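Local structure of thioredoxin peroxidase 2 (Plasmodium falciparum, 2C0D) at residues B[137-149]-B[161-175]. The protein probably reduces hydrogen peroxide and organic hydroperoxides with thioredoxin as electron donor, as a mitochondrial 2-Cys peroxiredoxin of the malaria parasite. Residues are numbered along the deposited sequence; the frame is centred on the assembly and turned at random.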
loop_
_atom_site.group_PDB
_atom_site.type_symbol
_atom_site.label_atom_id
_atom_site.label_comp_id
_atom_site.label_asym_id
_atom_site.label_seq_id
_atom_site.Cartn_x
_atom_site.Cartn_y
_atom_site.Cartn_z
ATOM N N ASN B 137 12.369 3.110 1.851
ATOM C CA ASN B 137 12.440 1.640 1.724
ATOM C C ASN B 137 12.004 1.180 0.329
ATOM O O ASN B 137 11.408 0.109 0.156
ATOM C CB ASN B 137 11.556 0.986 2.803
ATOM C CG ASN B 137 12.086 1.218 4.214
ATOM O OD1 ASN B 137 13.280 1.417 4.431
ATOM N ND2 ASN B 137 11.176 1.182 5.197
ATOM N N VAL B 138 12.276 2.003 -0.694
ATOM C CA VAL B 138 11.880 1.664 -2.063
ATOM C C VAL B 138 13.075 1.683 -3.047
ATOM O O VAL B 138 12.872 1.677 -4.251
ATOM C CB VAL B 138 10.725 2.564 -2.605
ATOM C CG1 VAL B 138 9.435 2.297 -1.825
ATOM C CG2 VAL B 138 11.088 4.067 -2.579
ATOM N N LEU B 139 14.292 1.650 -2.533
ATOM C CA LEU B 139 15.468 1.612 -3.431
ATOM C C LEU B 139 15.756 0.147 -3.752
ATOM O O LEU B 139 16.015 -0.667 -2.835
ATOM C CB LEU B 139 16.692 2.249 -2.756
ATOM C CG LEU B 139 17.945 2.290 -3.646
ATOM C CD1 LEU B 139 17.655 3.108 -4.951
ATOM C CD2 LEU B 139 19.114 2.873 -2.895
ATOM N N TYR B 140 15.676 -0.185 -5.030
ATOM C CA TYR B 140 15.949 -1.550 -5.476
ATOM C C TYR B 140 17.411 -1.655 -5.902
ATOM O O TYR B 140 17.854 -0.943 -6.806
ATOM C CB TYR B 140 15.050 -1.873 -6.644
ATOM C CG TYR B 140 15.365 -3.215 -7.246
ATOM C CD1 TYR B 140 14.980 -4.388 -6.609
ATOM C CD2 TYR B 140 16.090 -3.295 -8.421
ATOM C CE1 TYR B 140 15.274 -5.644 -7.165
ATOM C CE2 TYR B 140 16.387 -4.538 -8.998
ATOM C CZ TYR B 140 15.983 -5.692 -8.352
ATOM O OH TYR B 140 16.308 -6.898 -8.942
ATOM N N ASP B 141 18.131 -2.591 -5.288
ATOM C CA ASP B 141 19.515 -2.964 -5.743
ATOM C C ASP B 141 20.503 -1.791 -5.875
ATOM O O ASP B 141 21.383 -1.836 -6.727
ATOM C CB ASP B 141 19.476 -3.719 -7.077
ATOM C CG ASP B 141 20.704 -4.621 -7.269
ATOM O OD1 ASP B 141 21.209 -5.154 -6.259
ATOM O OD2 ASP B 141 21.102 -4.839 -8.419
ATOM N N ASN B 142 20.391 -0.784 -5.004
ATOM C CA ASN B 142 21.235 0.418 -5.128
ATOM C C ASN B 142 21.198 1.031 -6.521
ATOM O O ASN B 142 22.214 1.588 -7.006
ATOM C CB ASN B 142 22.696 0.112 -4.766
ATOM C CG ASN B 142 23.469 1.368 -4.474
ATOM O OD1 ASN B 142 22.962 2.256 -3.785
ATOM N ND2 ASN B 142 24.661 1.505 -5.074
ATOM N N SER B 143 20.024 0.938 -7.159
ATOM C CA SER B 143 19.894 1.222 -8.566
ATOM C C SER B 143 18.736 2.167 -8.945
ATOM O O SER B 143 18.971 3.209 -9.580
ATOM C CB SER B 143 19.819 -0.080 -9.371
ATOM O OG SER B 143 19.853 0.244 -10.752
ATOM N N PHE B 144 17.496 1.806 -8.593
ATOM C CA PHE B 144 16.356 2.626 -8.976
ATOM C C PHE B 144 15.216 2.459 -8.004
ATOM O O PHE B 144 15.224 1.546 -7.205
ATOM C CB PHE B 144 15.881 2.314 -10.399
ATOM C CG PHE B 144 15.442 0.894 -10.621
ATOM C CD1 PHE B 144 14.148 0.502 -10.284
ATOM C CD2 PHE B 144 16.305 -0.052 -11.190
ATOM C CE1 PHE B 144 13.706 -0.812 -10.523
ATOM C CE2 PHE B 144 15.878 -1.365 -11.439
ATOM C CZ PHE B 144 14.579 -1.752 -11.086
ATOM N N ALA B 145 14.262 3.352 -8.085
ATOM C CA ALA B 145 13.110 3.310 -7.194
ATOM C C ALA B 145 12.012 2.359 -7.673
ATOM O O ALA B 145 11.618 2.327 -8.866
ATOM C CB ALA B 145 12.537 4.716 -6.992
ATOM N N LEU B 146 11.451 1.634 -6.718
ATOM C CA LEU B 146 10.297 0.767 -6.968
ATOM C C LEU B 146 9.047 1.630 -7.052
ATOM O O LEU B 146 9.085 2.852 -6.789
ATOM C CB LEU B 146 10.150 -0.253 -5.814
ATOM C CG LEU B 146 11.355 -1.229 -5.713
ATOM C CD1 LEU B 146 11.228 -2.063 -4.461
ATOM C CD2 LEU B 146 11.329 -2.143 -6.926
ATOM N N ARG B 147 7.927 0.994 -7.403
ATOM C CA ARG B 147 6.677 1.706 -7.653
ATOM C C ARG B 147 5.992 1.984 -6.322
ATOM O O ARG B 147 4.988 1.320 -5.960
ATOM C CB ARG B 147 5.804 0.845 -8.594
ATOM C CG ARG B 147 4.911 1.745 -9.419
ATOM C CD ARG B 147 4.442 1.305 -10.791
ATOM N NE ARG B 147 5.401 0.773 -11.743
ATOM C CZ ARG B 147 6.061 1.478 -12.674
ATOM N NH1 ARG B 147 5.992 2.801 -12.746
ATOM N NH2 ARG B 147 6.875 0.841 -13.487
ATOM N N GLY B 148 6.556 2.925 -5.569
ATOM C CA GLY B 148 6.078 3.211 -4.212
ATOM C C GLY B 148 5.232 4.463 -4.202
ATOM O O GLY B 148 5.415 5.369 -5.036
ATOM N N LEU B 149 4.307 4.550 -3.244
ATOM C CA LEU B 149 3.513 5.754 -3.093
ATOM C C LEU B 149 3.282 5.997 -1.618
ATOM O O LEU B 149 2.983 5.060 -0.870
ATOM C CB LEU B 149 2.159 5.593 -3.787
ATOM C CG LEU B 149 1.247 6.827 -3.701
ATOM C CD1 LEU B 149 0.427 7.010 -4.994
ATOM C CD2 LEU B 149 0.338 6.643 -2.486
ATOM N N GLN B 161 1.151 3.908 2.875
ATOM C CA GLN B 161 2.296 3.415 2.084
ATOM C C GLN B 161 1.771 2.320 1.153
ATOM O O GLN B 161 1.045 1.417 1.615
ATOM C CB GLN B 161 3.350 2.811 3.011
ATOM C CG GLN B 161 4.359 1.952 2.258
ATOM C CD GLN B 161 5.531 1.452 3.107
ATOM O OE1 GLN B 161 5.686 1.816 4.289
ATOM N NE2 GLN B 161 6.358 0.608 2.499
ATOM N N THR B 162 2.088 2.384 -0.145
ATOM C CA THR B 162 1.787 1.236 -1.026
ATOM C C THR B 162 3.010 1.035 -1.920
ATOM O O THR B 162 3.563 2.024 -2.448
ATOM C CB THR B 162 0.549 1.421 -1.941
ATOM O OG1 THR B 162 -0.676 1.496 -1.165
ATOM C CG2 THR B 162 0.394 0.199 -2.865
ATOM N N VAL B 163 3.438 -0.209 -2.072
ATOM C CA VAL B 163 4.468 -0.532 -3.075
ATOM C C VAL B 163 3.847 -1.537 -4.040
ATOM O O VAL B 163 3.549 -2.694 -3.663
ATOM C CB VAL B 163 5.781 -1.020 -2.491
ATOM C CG1 VAL B 163 6.833 -1.229 -3.613
ATOM C CG2 VAL B 163 6.323 -0.072 -1.361
ATOM N N ASN B 164 3.570 -1.068 -5.251
ATOM C CA ASN B 164 2.951 -1.897 -6.300
ATOM C C ASN B 164 3.986 -2.813 -6.922
ATOM O O ASN B 164 5.175 -2.520 -6.904
ATOM C CB ASN B 164 2.417 -0.993 -7.407
ATOM C CG ASN B 164 0.920 -0.920 -7.447
ATOM O OD1 ASN B 164 0.249 -1.008 -6.426
ATOM N ND2 ASN B 164 0.374 -0.719 -8.651
ATOM N N ASP B 165 3.527 -3.920 -7.503
ATOM C CA ASP B 165 4.357 -4.747 -8.352
ATOM C C ASP B 165 5.008 -3.835 -9.425
ATOM O O ASP B 165 4.338 -2.996 -9.996
ATOM C CB ASP B 165 3.421 -5.762 -9.010
ATOM C CG ASP B 165 4.125 -6.974 -9.549
ATOM O OD1 ASP B 165 5.227 -7.331 -9.064
ATOM O OD2 ASP B 165 3.525 -7.585 -10.469
ATOM N N LEU B 166 6.302 -4.015 -9.697
ATOM C CA LEU B 166 6.983 -3.149 -10.643
ATOM C C LEU B 166 6.314 -2.964 -12.020
ATOM O O LEU B 166 6.305 -1.851 -12.537
ATOM C CB LEU B 166 8.435 -3.607 -10.802
ATOM C CG LEU B 166 9.565 -2.620 -11.041
ATOM C CD1 LEU B 166 9.357 -1.239 -10.404
ATOM C CD2 LEU B 166 10.874 -3.290 -10.582
ATOM N N PRO B 167 5.779 -4.038 -12.635
ATOM C CA PRO B 167 5.055 -3.856 -13.915
ATOM C C PRO B 167 3.681 -3.179 -13.883
ATOM O O PRO B 167 3.110 -2.910 -14.945
ATOM C CB PRO B 167 4.891 -5.291 -14.447
ATOM C CG PRO B 167 5.603 -6.171 -13.530
ATOM C CD PRO B 167 5.911 -5.458 -12.266
ATOM N N ILE B 168 3.161 -2.854 -12.699
ATOM C CA ILE B 168 1.770 -2.403 -12.620
ATOM C C ILE B 168 1.662 -0.936 -12.231
ATOM O O ILE B 168 2.062 -0.567 -11.122
ATOM C CB ILE B 168 0.984 -3.276 -11.594
ATOM C CG1 ILE B 168 1.162 -4.762 -11.927
ATOM C CG2 ILE B 168 -0.507 -2.851 -11.526
ATOM C CD1 ILE B 168 0.435 -5.743 -11.010
ATOM N N GLY B 169 1.087 -0.115 -13.125
ATOM C CA GLY B 169 0.863 1.311 -12.875
ATOM C C GLY B 169 -0.171 1.596 -11.777
ATOM O O GLY B 169 -0.997 0.730 -11.439
ATOM N N ARG B 170 -0.114 2.787 -11.205
ATOM C CA ARG B 170 -0.996 3.139 -10.084
ATOM C C ARG B 170 -2.324 3.674 -10.625
ATOM O O ARG B 170 -2.350 4.256 -11.721
ATOM C CB ARG B 170 -0.292 4.122 -9.122
ATOM C CG ARG B 170 0.837 3.441 -8.281
ATOM C CD ARG B 170 2.239 3.599 -8.982
ATOM N NE ARG B 170 3.136 4.067 -7.959
ATOM C CZ ARG B 170 4.224 4.742 -8.178
ATOM N NH1 ARG B 170 4.629 5.027 -9.420
ATOM N NH2 ARG B 170 4.911 5.113 -7.122
ATOM N N ASN B 171 -3.422 3.438 -9.889
ATOM C CA ASN B 171 -4.753 3.894 -10.293
ATOM C C ASN B 171 -5.062 5.185 -9.546
ATOM O O ASN B 171 -5.197 5.188 -8.310
ATOM C CB ASN B 171 -5.807 2.832 -9.969
ATOM C CG ASN B 171 -7.214 3.273 -10.347
ATOM O OD1 ASN B 171 -7.884 3.948 -9.586
ATOM N ND2 ASN B 171 -7.667 2.876 -11.540
ATOM N N VAL B 172 -5.116 6.278 -10.295
ATOM C CA VAL B 172 -5.221 7.606 -9.686
ATOM C C VAL B 172 -6.526 7.769 -8.881
ATOM O O VAL B 172 -6.529 8.426 -7.836
ATOM C CB VAL B 172 -5.039 8.748 -10.744
ATOM C CG1 VAL B 172 -6.179 8.742 -11.767
ATOM C CG2 VAL B 172 -4.930 10.109 -10.050
ATOM N N GLN B 173 -7.617 7.172 -9.371
ATOM C CA GLN B 173 -8.902 7.260 -8.646
ATOM C C GLN B 173 -8.795 6.587 -7.291
ATOM O O GLN B 173 -9.333 7.117 -6.305
ATOM C CB GLN B 173 -10.060 6.681 -9.472
ATOM C CG GLN B 173 -10.417 7.542 -10.673
ATOM N N GLU B 174 -8.098 5.441 -7.223
ATOM C CA GLU B 174 -7.843 4.763 -5.926
ATOM C C GLU B 174 -7.031 5.638 -4.975
ATOM O O GLU B 174 -7.327 5.696 -3.782
ATOM C CB GLU B 174 -7.124 3.421 -6.099
ATOM C CG GLU B 174 -7.970 2.346 -6.762
ATOM N N VAL B 175 -6.006 6.316 -5.504
ATOM C CA VAL B 175 -5.166 7.198 -4.687
ATOM C C VAL B 175 -5.964 8.353 -4.110
ATOM O O VAL B 175 -5.841 8.690 -2.923
ATOM C CB VAL B 175 -3.947 7.696 -5.517
ATOM C CG1 VAL B 175 -3.136 8.746 -4.775
ATOM C CG2 VAL B 175 -3.098 6.486 -5.830
HETATM O O HOH W 1 2.325 2.502 -5.381
HETATM O O HOH W 2 7.700 -1.946 -7.294
#
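Leu149 and Thr162 form an antiparallel hydrogen-bonded pair, Leu149 N to Thr162 O at 2.8 Å and Thr162 N to Leu149 O at 2.9 Å; Gly148 faces Val163 in the non-hydrogen-bonded pair beside it. Further along, Asn164 N donates to Arg147 O, while a water stands between Arg147 N and Asn164 O. A second water joins Arg147 O, Thr162 O and Arg170 NE.

Bent at chi3 (-48°), the Arg147 chain brings its guanidinium side-on to the Asp165–Ile168 turn, where Leu166 O lies in the guanidinium plane and accepts from both NE and NH2, each at 2.9 Å. Arg147 CG lies over one face of the Arg170 guanidinium, and the two guanidinium planes stand 73° apart. Glu75 forms salt bridges with NH1 of both arginines, probably offsetting their like charge. Arg147 NH2 also hydrogen-bonds to Phe70 O, and the arginine touches Cys72, the predicted peroxidatic cysteine.

Leu166 CD2 meets the Phe144 ring at its edge, 3.8 Å from CE1, and packs on Leu146 CD2. Leu149 CD1 and Val175 CG2 meet tip to tip.

Strands 144-152 and 158-164 form a beta hairpin: strand 58-63 flanks the first, the second subunit's strand extends the sheet beyond the second, helix 172-188 packs on Leu149 through Val175, and Phe79 of helix 73-81 packs against Arg170 and Val175.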